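Local coordinates for outer membrane associated protein (Francisella tularensis subsp. tularensis, PDB 6U83), which is an outer-membrane protein, possibly with porin activity, whose OmpA-like domain, present here with bound D-alanine, probably binds peptidoglycan as its relatives do, at residues 26-31 against 49-54; 55-60 against 165-170; 61-66 against 156-161; 97-102 against 161-166. All blocks are in the same frame, centred on the assembly; numbering follows the deposited sequence.

Contact 2 pairs strands 55-63 and 161-172 in antiparallel fashion, with one face buried under helix 73-89 and the other carrying hydroxyl side chains. Contact 3 takes the end of the first strand against the loop that leads into the second, and contact 4 pairs 161-172 with strand 94-98 on its other edge. Both are mostly buried and share R161; there backbone bonds are joined by charged side chains, a cation-pi stack and residues touching D-alanine. Contact 1 lies at the other end of the sheet, more exposed, its centre about 26 Å from that of contact 3. It reaches the same sheet through strands 26-27 and 46-52, yet relies on apolar side chains without a single hydrogen bond between its segments.

Contact 1 (26-31 against 49-54); sequences YVLPAG and YTINGD
L28 sits with one methyl on the ring of Y49, and this is the tight half of the contact. Its CD2 lies over the ring face, 4.0 Å from the centroid of the Y49 ring and 27° off the normal, a CH-pi contact displaced toward the phenol end, where CD2 comes within 3.6 Å of Y49 CZ. The other branch puts L28 CD1 3.2 Å from Y49 OH. I51 adds its own methyl tip, with L28 CD2 and I51 CD1 3.9 Å apart, while P29 comes in at the base of the tyrosine, its CG 4.0 Å from Y49 CD2. In Y49, CG takes the crowded position between the backbone N and the carbonyl carbon (chi1 69°), on the side of L28 and P29. Inward, P29 rests on V58 and Y49 on V56 of strand 55-63.

The outer side is looser. Across the two segments Y26 meets D54 alone: D54 OD1 stands over one face of the phenol ring, offset toward the rim, 3.7 Å from Y26 CE2, with ring and carboxylate planes 68° apart. Both residues are exposed, and Y26 also touches L170 and E172 of strand 161-172.

No hydrogen bond joins the two segments, whose backbones stay well apart; the CA atoms of P29 and Y49 are 7.8 Å from each other. Each is instead bonded to strand 161-172, V27 to K171 and D54 to L170. Burial of apolar surface and dispersion therefore probably supply most of the attraction between L28, P29, Y49 and I51, whereas a carboxylate oxygen over the electron-rich ring of Y26 probably adds none.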
# COMPACT_ATOMS: atom_id res chain seq x y z
N TYR A 26 -24.51 -6.66 1.97
CA TYR A 26 -23.25 -6.33 1.32
C TYR A 26 -22.09 -7.07 2.00
O TYR A 26 -22.12 -7.34 3.20
CB TYR A 26 -23.01 -4.82 1.35
CG TYR A 26 -24.04 -4.02 0.59
CD1 TYR A 26 -23.87 -3.73 -0.76
CD2 TYR A 26 -25.20 -3.57 1.21
CE1 TYR A 26 -24.83 -3.01 -1.47
CE2 TYR A 26 -26.16 -2.84 0.51
CZ TYR A 26 -25.97 -2.56 -0.83
OH TYR A 26 -26.92 -1.84 -1.53
N VAL A 27 -21.07 -7.39 1.21
CA VAL A 27 -19.95 -8.21 1.64
C VAL A 27 -18.66 -7.39 1.56
O VAL A 27 -18.46 -6.61 0.61
CB VAL A 27 -19.86 -9.50 0.79
CG1 VAL A 27 -19.61 -9.19 -0.68
CG2 VAL A 27 -18.80 -10.46 1.32
N LEU A 28 -17.75 -7.55 2.61
CA LEU A 28 -16.49 -6.89 2.91
C LEU A 28 -15.32 -7.53 2.14
O LEU A 28 -15.36 -8.72 1.82
CB LEU A 28 -16.20 -6.97 4.41
CG LEU A 28 -17.04 -6.00 5.25
CD1 LEU A 28 -16.89 -6.31 6.72
CD2 LEU A 28 -16.62 -4.57 4.96
N PRO A 29 -14.28 -6.74 1.84
CA PRO A 29 -13.16 -7.27 1.05
C PRO A 29 -12.49 -8.46 1.73
O PRO A 29 -12.21 -8.45 2.93
CB PRO A 29 -12.21 -6.07 0.94
CG PRO A 29 -12.74 -5.02 1.85
CD PRO A 29 -14.19 -5.28 2.02
N ALA A 30 -12.22 -9.49 0.93
CA ALA A 30 -11.75 -10.77 1.45
C ALA A 30 -10.38 -10.65 2.10
O ALA A 30 -9.43 -10.14 1.50
CB ALA A 30 -11.69 -11.81 0.32
N GLY A 31 -10.27 -11.15 3.33
CA GLY A 31 -9.00 -11.19 4.01
C GLY A 31 -8.50 -9.87 4.54
O GLY A 31 -7.36 -9.80 5.01
N TYR A 49 -9.33 -1.72 5.51
CA TYR A 49 -10.41 -1.00 4.82
C TYR A 49 -11.08 0.01 5.75
O TYR A 49 -11.13 -0.18 6.97
CB TYR A 49 -11.50 -1.97 4.26
CG TYR A 49 -12.34 -2.68 5.32
CD1 TYR A 49 -13.40 -2.04 5.94
CD2 TYR A 49 -12.07 -3.99 5.68
CE1 TYR A 49 -14.16 -2.69 6.90
CE2 TYR A 49 -12.81 -4.64 6.64
CZ TYR A 49 -13.86 -3.98 7.25
OH TYR A 49 -14.61 -4.62 8.21
N THR A 50 -11.61 1.08 5.15
CA THR A 50 -12.60 1.92 5.81
C THR A 50 -13.85 1.99 4.94
O THR A 50 -13.78 1.83 3.72
CB THR A 50 -12.12 3.35 6.08
OG1 THR A 50 -12.14 4.09 4.85
CG2 THR A 50 -10.72 3.35 6.65
N ILE A 51 -14.98 2.23 5.58
CA ILE A 51 -16.24 2.40 4.89
C ILE A 51 -16.68 3.84 5.07
O ILE A 51 -16.54 4.41 6.16
CB ILE A 51 -17.31 1.42 5.40
CG1 ILE A 51 -16.82 -0.02 5.25
CG2 ILE A 51 -18.61 1.61 4.64
CD1 ILE A 51 -17.60 -0.99 6.14
N ASN A 52 -17.17 4.44 3.99
CA ASN A 52 -17.72 5.80 3.99
C ASN A 52 -19.01 5.69 3.19
O ASN A 52 -18.99 5.66 1.96
CB ASN A 52 -16.75 6.81 3.41
CG ASN A 52 -15.50 6.98 4.27
OD1 ASN A 52 -15.54 7.66 5.29
ND2 ASN A 52 -14.40 6.34 3.86
N GLY A 53 -20.13 5.61 3.90
CA GLY A 53 -21.41 5.34 3.28
C GLY A 53 -21.53 3.90 2.83
O GLY A 53 -21.60 2.97 3.65
N ASP A 54 -21.56 3.70 1.51
CA ASP A 54 -21.60 2.38 0.90
C ASP A 54 -20.38 2.13 0.03
O ASP A 54 -20.30 1.08 -0.63
CB ASP A 54 -22.89 2.21 0.08
CG ASP A 54 -24.00 1.49 0.86
OD1 ASP A 54 -24.11 0.25 0.74
OD2 ASP A 54 -24.78 2.17 1.57

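Contact 2 (55-60 against 165-170)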
# COMPACT_ATOMS: atom_id res chain seq x y z
N ASP A 55 -19.44 3.07 0.00
CA ASP A 55 -18.17 2.91 -0.70
C ASP A 55 -17.10 2.46 0.28
O ASP A 55 -16.98 3.03 1.38
CB ASP A 55 -17.74 4.22 -1.38
CG ASP A 55 -18.79 4.76 -2.34
OD1 ASP A 55 -18.46 5.73 -3.07
OD2 ASP A 55 -19.93 4.24 -2.36
N VAL A 56 -16.33 1.46 -0.11
CA VAL A 56 -15.25 0.93 0.72
C VAL A 56 -13.93 1.39 0.11
O VAL A 56 -13.81 1.52 -1.11
CB VAL A 56 -15.33 -0.60 0.86
CG1 VAL A 56 -15.20 -1.29 -0.49
CG2 VAL A 56 -14.29 -1.11 1.84
N THR A 57 -12.95 1.67 0.97
CA THR A 57 -11.62 2.06 0.55
C THR A 57 -10.62 1.15 1.24
O THR A 57 -10.64 1.02 2.47
CB THR A 57 -11.31 3.52 0.88
OG1 THR A 57 -12.30 4.36 0.29
CG2 THR A 57 -9.93 3.91 0.34
N VAL A 58 -9.74 0.53 0.45
CA VAL A 58 -8.72 -0.38 0.97
C VAL A 58 -7.38 0.32 0.88
O VAL A 58 -7.05 0.92 -0.14
CB VAL A 58 -8.72 -1.72 0.21
CG1 VAL A 58 -7.64 -2.63 0.76
CG2 VAL A 58 -10.06 -2.40 0.33
N TYR A 59 -6.62 0.27 1.96
CA TYR A 59 -5.28 0.82 2.01
C TYR A 59 -4.26 -0.31 2.07
O TYR A 59 -4.54 -1.39 2.58
CB TYR A 59 -5.09 1.71 3.23
CG TYR A 59 -6.01 2.88 3.23
CD1 TYR A 59 -7.30 2.76 3.74
CD2 TYR A 59 -5.61 4.10 2.73
CE1 TYR A 59 -8.16 3.84 3.74
CE2 TYR A 59 -6.45 5.18 2.72
CZ TYR A 59 -7.72 5.05 3.23
OH TYR A 59 -8.56 6.14 3.22
N LEU A 60 -3.07 -0.02 1.55
CA LEU A 60 -1.93 -0.93 1.60
C LEU A 60 -0.73 -0.16 2.12
O LEU A 60 -0.37 0.88 1.56
CB LEU A 60 -1.63 -1.50 0.22
CG LEU A 60 -0.39 -2.36 0.07
CD1 LEU A 60 -0.72 -3.78 0.39
CD2 LEU A 60 0.16 -2.22 -1.34
N SER A 165 -3.96 3.16 -2.26
CA SER A 165 -5.35 3.08 -1.83
C SER A 165 -6.26 3.09 -3.05
O SER A 165 -6.03 3.84 -4.00
CB SER A 165 -5.70 4.24 -0.89
OG SER A 165 -5.37 5.50 -1.45
N VAL A 166 -7.29 2.24 -3.02
CA VAL A 166 -8.30 2.18 -4.07
C VAL A 166 -9.68 2.15 -3.41
O VAL A 166 -9.83 1.74 -2.26
CB VAL A 166 -8.09 0.96 -4.98
CG1 VAL A 166 -6.81 1.11 -5.78
CG2 VAL A 166 -8.04 -0.31 -4.16
N SER A 167 -10.69 2.59 -4.15
CA SER A 167 -12.06 2.64 -3.66
C SER A 167 -13.00 1.97 -4.65
O SER A 167 -12.74 1.92 -5.85
CB SER A 167 -12.52 4.08 -3.42
OG SER A 167 -11.68 4.71 -2.48
N ALA A 168 -14.09 1.47 -4.13
CA ALA A 168 -15.08 0.83 -4.97
C ALA A 168 -16.36 0.70 -4.17
O ALA A 168 -16.31 0.66 -2.94
CB ALA A 168 -14.59 -0.53 -5.46
N PRO A 169 -17.52 0.65 -4.82
CA PRO A 169 -18.75 0.40 -4.09
C PRO A 169 -18.72 -0.96 -3.40
O PRO A 169 -17.99 -1.87 -3.82
CB PRO A 169 -19.83 0.46 -5.18
CG PRO A 169 -19.22 1.33 -6.26
CD PRO A 169 -17.76 1.00 -6.24
N LEU A 170 -19.49 -1.09 -2.32
CA LEU A 170 -19.58 -2.37 -1.63
C LEU A 170 -20.43 -3.33 -2.44
O LEU A 170 -21.51 -2.97 -2.93
CB LEU A 170 -20.16 -2.19 -0.24
CG LEU A 170 -19.11 -1.95 0.84
CD1 LEU A 170 -19.75 -1.66 2.17
CD2 LEU A 170 -18.19 -3.16 0.93
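V56 and V58 carry the backbone bonding that zips strand 55-60 to strand 165-169. V56 pairs with A168 and V58 with V166, both antiparallel hydrogen-bonded pairs with N-H to O bonds running in both directions: V56 N lies 2.9 Å from A168 O, and V166 N a longer 3.2 Å from V58 O. The intervening non-hydrogen-bonded pairs bring the chains closer, so that CA-H groups lean on carbonyls, as where S165 CA approaches V58 O to 3.2 Å.

One polar side-chain bond crosses the strands. In the pair T57 and S167 the two hydroxyls meet, OG1 of T57 2.9 Å from OG of S167. T57 holds OG1 beside its backbone N, anti to the carbonyl carbon (chi1 -56°), while its methyl CG2 also touches S167 OG, at 3.4 Å. Y59 and S165 share this face; the tyrosine ring swings CD2 to 3.6 Å from S165 CB, and the F39 ring meets it at an inclined angle.

Apolar contacts belong to the other face. V56, V58, V166 and A168 all point there, toward helix 73-89, where F85 covers V56, V58 and V166, F82 covers V58 and V166, and S89 meets A168. L170 turns back under the sheet, its side chain crossing that of V56 at about a right angle with L170 CD2 3.8 Å from V56 CG1.

The N-to-C directions of the two short strand segments lie 157° apart, close to antiparallel, and with polar groups on one face and valines against helix 73-89 on the other, this is the two-layer alpha/beta build of an OmpA-like domain.

Contact 3 (61-66 against 156-161); sequences DTKFAY and DPRNQR. With DAL (D-alanine), chain D.
Y66 and Q160 form part of the D-alanine pocket, and the contact between their segments shapes one wall of it. Q160 brings CG to 3.2 Å from OXT of D-alanine, while Y66 brings CE1 to 3.5 Å from the ligand CB. The two residues also meet, Q160 OE1 lying at the edge of the tyrosine ring, near its plane.

F64 engages Q160 twice. F64 N donates to the backbone O of Q160 at 2.9 Å, and the amide NE2 of Q160 returns a bond to F64 O at 3.0 Å, close to the amide plane. The extended glutamine chain (chi2 159°) carries CD far enough for that second bond, and OE1 accepts from S101 OG. D67, N113 and R120 also belong to the pocket; in characterised OmpA-like domains an aspartate and an arginine bind peptidoglycan diaminopimelate, and the D-alanine contacted by D67 and R120 is consistent with a similar role.

Beside Q160 the loop enters strand 161-172 through a 3-10 turn at 157-159. D156 starts this turn as an Asx turn, its OD1 accepting from R158 N, and R158 folds back to grip the carboxylate side-on with NE and NH1. The turn is tied to the strand by K63, whose NZ meets R158 O at 2.8 Å, in the carbonyl plane on a lone pair; N40 O also accepts, and D61 OD2 weakly. R161 NH1 reaches back to N159 O, NE is held by a salt bridge to E163 OE2, and R161 CA touches the rim of the F64 ring in its plane.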
# COMPACT_ATOMS: atom_id res chain seq x y z
N ASP A 61 -0.13 -0.65 3.21
CA ASP A 61 1.10 -0.08 3.75
C ASP A 61 2.08 -1.23 3.92
O ASP A 61 2.06 -1.92 4.94
CB ASP A 61 0.83 0.68 5.05
CG ASP A 61 2.03 1.48 5.51
OD1 ASP A 61 3.11 1.28 4.95
OD2 ASP A 61 1.90 2.30 6.44
N THR A 62 2.92 -1.43 2.91
CA THR A 62 3.96 -2.45 2.93
C THR A 62 5.27 -1.82 3.39
O THR A 62 5.69 -0.78 2.86
CB THR A 62 4.12 -3.04 1.53
OG1 THR A 62 2.94 -3.78 1.17
CG2 THR A 62 5.32 -3.96 1.47
N LYS A 63 5.91 -2.45 4.37
CA LYS A 63 7.13 -1.93 4.97
C LYS A 63 8.34 -2.68 4.44
O LYS A 63 8.24 -3.82 3.97
CB LYS A 63 7.07 -2.05 6.50
CG LYS A 63 5.83 -1.44 7.11
CD LYS A 63 6.05 -0.01 7.49
CE LYS A 63 4.73 0.71 7.47
NZ LYS A 63 4.85 2.08 7.99
N PHE A 64 9.50 -2.03 4.54
CA PHE A 64 10.76 -2.56 4.05
C PHE A 64 11.87 -2.38 5.08
O PHE A 64 11.92 -1.38 5.80
CB PHE A 64 11.21 -1.84 2.75
CG PHE A 64 10.36 -2.12 1.56
CD1 PHE A 64 9.20 -1.40 1.33
CD2 PHE A 64 10.74 -3.09 0.64
CE1 PHE A 64 8.43 -1.63 0.20
CE2 PHE A 64 9.96 -3.33 -0.50
CZ PHE A 64 8.81 -2.60 -0.71
N ALA A 65 12.78 -3.36 5.13
CA ALA A 65 13.97 -3.20 5.95
C ALA A 65 14.90 -2.13 5.38
O ALA A 65 14.80 -1.71 4.21
CB ALA A 65 14.71 -4.53 6.06
N TYR A 66 15.84 -1.70 6.21
CA TYR A 66 16.71 -0.59 5.89
C TYR A 66 17.51 -0.86 4.62
O TYR A 66 18.19 -1.89 4.50
CB TYR A 66 17.63 -0.33 7.09
CG TYR A 66 18.68 0.72 6.86
CD1 TYR A 66 18.37 2.06 6.97
CD2 TYR A 66 19.98 0.36 6.50
CE1 TYR A 66 19.32 3.03 6.76
CE2 TYR A 66 20.95 1.33 6.28
CZ TYR A 66 20.61 2.66 6.40
OH TYR A 66 21.56 3.64 6.18
N ASP A 156 12.67 7.18 11.00
CA ASP A 156 11.99 6.02 11.54
C ASP A 156 11.85 4.97 10.44
O ASP A 156 11.45 5.30 9.33
CB ASP A 156 10.63 6.46 12.09
CG ASP A 156 9.91 5.37 12.86
OD1 ASP A 156 9.56 4.34 12.25
OD2 ASP A 156 9.69 5.55 14.08
N PRO A 157 12.17 3.70 10.71
CA PRO A 157 12.01 2.68 9.65
C PRO A 157 10.58 2.56 9.15
O PRO A 157 10.36 2.00 8.07
CB PRO A 157 12.46 1.38 10.34
CG PRO A 157 13.21 1.82 11.54
CD PRO A 157 12.58 3.09 11.98
N ARG A 158 9.59 3.04 9.90
CA ARG A 158 8.24 2.97 9.38
C ARG A 158 8.04 3.85 8.14
O ARG A 158 7.09 3.63 7.39
CB ARG A 158 7.24 3.34 10.46
CG ARG A 158 6.93 2.20 11.41
CD ARG A 158 6.10 2.67 12.59
NE ARG A 158 6.86 3.60 13.43
CZ ARG A 158 6.45 4.02 14.63
NH1 ARG A 158 7.20 4.86 15.34
NH2 ARG A 158 5.30 3.59 15.13
N ASN A 159 8.91 4.84 7.92
CA ASN A 159 8.82 5.62 6.69
C ASN A 159 9.25 4.82 5.46
O ASN A 159 8.88 5.17 4.34
CB ASN A 159 9.65 6.89 6.83
CG ASN A 159 9.03 7.88 7.77
OD1 ASN A 159 7.84 8.14 7.70
ND2 ASN A 159 9.83 8.43 8.67
N GLN A 160 10.01 3.75 5.67
CA GLN A 160 10.52 2.87 4.62
C GLN A 160 9.39 1.97 4.14
O GLN A 160 9.18 0.88 4.69
CB GLN A 160 11.69 2.06 5.16
CG GLN A 160 12.88 2.91 5.64
CD GLN A 160 13.78 2.15 6.63
OE1 GLN A 160 14.74 2.72 7.15
NE2 GLN A 160 13.48 0.88 6.88
N ARG A 161 8.66 2.41 3.09
CA ARG A 161 7.36 1.80 2.81
C ARG A 161 6.86 2.12 1.40
O ARG A 161 7.34 3.03 0.72
CB ARG A 161 6.30 2.29 3.80
CG ARG A 161 5.72 3.63 3.38
CD ARG A 161 5.44 4.49 4.57
NE ARG A 161 4.73 5.73 4.25
CZ ARG A 161 5.35 6.89 4.06
NH1 ARG A 161 6.68 6.96 4.16
NH2 ARG A 161 4.65 7.99 3.77
N DAL D . 16.77 5.77 4.04
CA DAL D . 16.89 4.33 4.20
CB DAL D . 18.17 3.81 3.53
C DAL D . 15.66 3.58 3.68
O DAL D . 15.71 2.35 3.63
OXT DAL D . 14.63 4.16 3.31

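Contact 4 (97-102 against 161-166); sequences KGYASQ and RVEASV. With DAL (D-alanine), chain D.
Y99 and R161 meet at the end of an antiparallel strand pair, where the chain leads on from strand 94-98 of the OmpA-like sheet toward bound D-alanine. K97 and E163 form a hydrogen-bonded pair, with K97 N 2.9 Å from E163 O and a return bond from E163 N. G98 and V162 follow as a non-hydrogen-bonded pair, V162 setting CG2 against G98 CA, and beyond them Y99 N still donates to R161 O at 2.7 Å.

The main side-chain contact is a cation-pi stack. The guanidinium of R161 lies flat on the Y99 ring, planes only 21° apart, with NH2 over the ring centre and CZ 3.9 Å from the ring centroid. The bend at chi2 of R161 (-143°) places CD, from which the guanidinium continues over the tyrosine. E163 fixes its rotation: R161 NE bonds to E163 OE2 at 2.7 Å, nearly straight and in the guanidinium plane, though the carboxylate is met from above its own plane. The carboxylate of E163 probably offsets the buried positive charge, and D147 O satisfies an N-H of NH2. E163 in turn crosses the far part of the tyrosine, CG 4.0 Å from Y99 CE2, and the F143 ring also meets it, its plane nearly parallel.

Further on, the chain grips the ligand. R120 reaches both Y99 O and D-alanine. A100 CB packs on the ligand carboxylate, S101 OG adds a weak bond to the ligand nitrogen, and S101 N donates to D-alanine OXT at 3.0 Å with an angle of 156°.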
# COMPACT_ATOMS: atom_id res chain seq x y z
N LYS A 97 2.93 4.01 -4.52
CA LYS A 97 3.83 5.08 -4.10
C LYS A 97 4.88 4.53 -3.14
O LYS A 97 4.54 3.95 -2.11
CB LYS A 97 3.05 6.21 -3.43
CG LYS A 97 1.98 6.81 -4.32
CD LYS A 97 1.15 7.78 -3.53
CE LYS A 97 0.18 8.52 -4.43
NZ LYS A 97 -0.64 9.50 -3.66
N GLY A 98 6.15 4.76 -3.46
CA GLY A 98 7.26 4.31 -2.64
C GLY A 98 7.88 5.44 -1.84
O GLY A 98 7.95 6.57 -2.30
N TYR A 99 8.35 5.12 -0.64
CA TYR A 99 8.92 6.13 0.24
C TYR A 99 10.19 5.58 0.89
O TYR A 99 10.48 4.38 0.84
CB TYR A 99 7.93 6.56 1.33
CG TYR A 99 6.66 7.18 0.80
CD1 TYR A 99 6.52 8.56 0.72
CD2 TYR A 99 5.60 6.38 0.35
CE1 TYR A 99 5.36 9.13 0.22
CE2 TYR A 99 4.42 6.95 -0.16
CZ TYR A 99 4.32 8.33 -0.22
OH TYR A 99 3.18 8.92 -0.70
N ALA A 100 10.94 6.49 1.51
CA ALA A 100 12.16 6.14 2.20
C ALA A 100 12.23 6.91 3.52
O ALA A 100 11.50 7.88 3.74
CB ALA A 100 13.40 6.41 1.32
N SER A 101 13.09 6.44 4.41
CA SER A 101 13.40 7.23 5.59
C SER A 101 14.59 8.12 5.29
O SER A 101 15.41 7.83 4.41
CB SER A 101 13.71 6.32 6.78
OG SER A 101 14.85 5.50 6.52
N GLN A 102 14.69 9.23 6.00
CA GLN A 102 15.87 10.09 5.88
C GLN A 102 16.83 9.68 6.99
O GLN A 102 16.63 10.04 8.15
CB GLN A 102 15.53 11.57 5.98
CG GLN A 102 16.79 12.41 5.86
CD GLN A 102 16.53 13.89 5.99
OE1 GLN A 102 15.45 14.31 6.37
NE2 GLN A 102 17.54 14.70 5.67
N ARG A 161 8.66 2.41 3.09
CA ARG A 161 7.36 1.80 2.81
C ARG A 161 6.86 2.12 1.40
O ARG A 161 7.34 3.03 0.72
CB ARG A 161 6.30 2.29 3.80
CG ARG A 161 5.72 3.63 3.38
CD ARG A 161 5.44 4.49 4.57
NE ARG A 161 4.73 5.73 4.25
CZ ARG A 161 5.35 6.89 4.06
NH1 ARG A 161 6.68 6.96 4.16
NH2 ARG A 161 4.65 7.99 3.77
N VAL A 162 5.86 1.34 0.99
CA VAL A 162 5.05 1.57 -0.20
C VAL A 162 3.60 1.71 0.23
O VAL A 162 3.13 0.95 1.08
CB VAL A 162 5.21 0.42 -1.22
CG1 VAL A 162 4.04 0.39 -2.16
CG2 VAL A 162 6.46 0.61 -2.02
N GLU A 163 2.90 2.67 -0.35
CA GLU A 163 1.49 2.92 -0.04
C GLU A 163 0.65 2.92 -1.30
O GLU A 163 1.11 3.31 -2.38
CB GLU A 163 1.29 4.26 0.65
CG GLU A 163 2.06 4.46 1.93
CD GLU A 163 1.66 5.76 2.58
OE1 GLU A 163 0.94 6.56 1.92
OE2 GLU A 163 2.05 5.98 3.75
N ALA A 164 -0.61 2.52 -1.14
CA ALA A 164 -1.60 2.61 -2.21
C ALA A 164 -2.99 2.54 -1.58
O ALA A 164 -3.17 1.93 -0.52
CB ALA A 164 -1.43 1.48 -3.23
N SER A 165 -3.96 3.16 -2.26
CA SER A 165 -5.35 3.08 -1.83
C SER A 165 -6.26 3.09 -3.05
O SER A 165 -6.03 3.84 -4.00
CB SER A 165 -5.70 4.24 -0.89
OG SER A 165 -5.37 5.50 -1.45
N VAL A 166 -7.29 2.24 -3.02
CA VAL A 166 -8.30 2.18 -4.07
C VAL A 166 -9.68 2.15 -3.41
O VAL A 166 -9.83 1.74 -2.26
CB VAL A 166 -8.09 0.96 -4.98
CG1 VAL A 166 -6.81 1.11 -5.78
CG2 VAL A 166 -8.04 -0.31 -4.16
N DAL D . 16.77 5.77 4.04
CA DAL D . 16.89 4.33 4.20
CB DAL D . 18.17 3.81 3.53
C DAL D . 15.66 3.58 3.68
O DAL D . 15.71 2.35 3.63
OXT DAL D . 14.63 4.16 3.31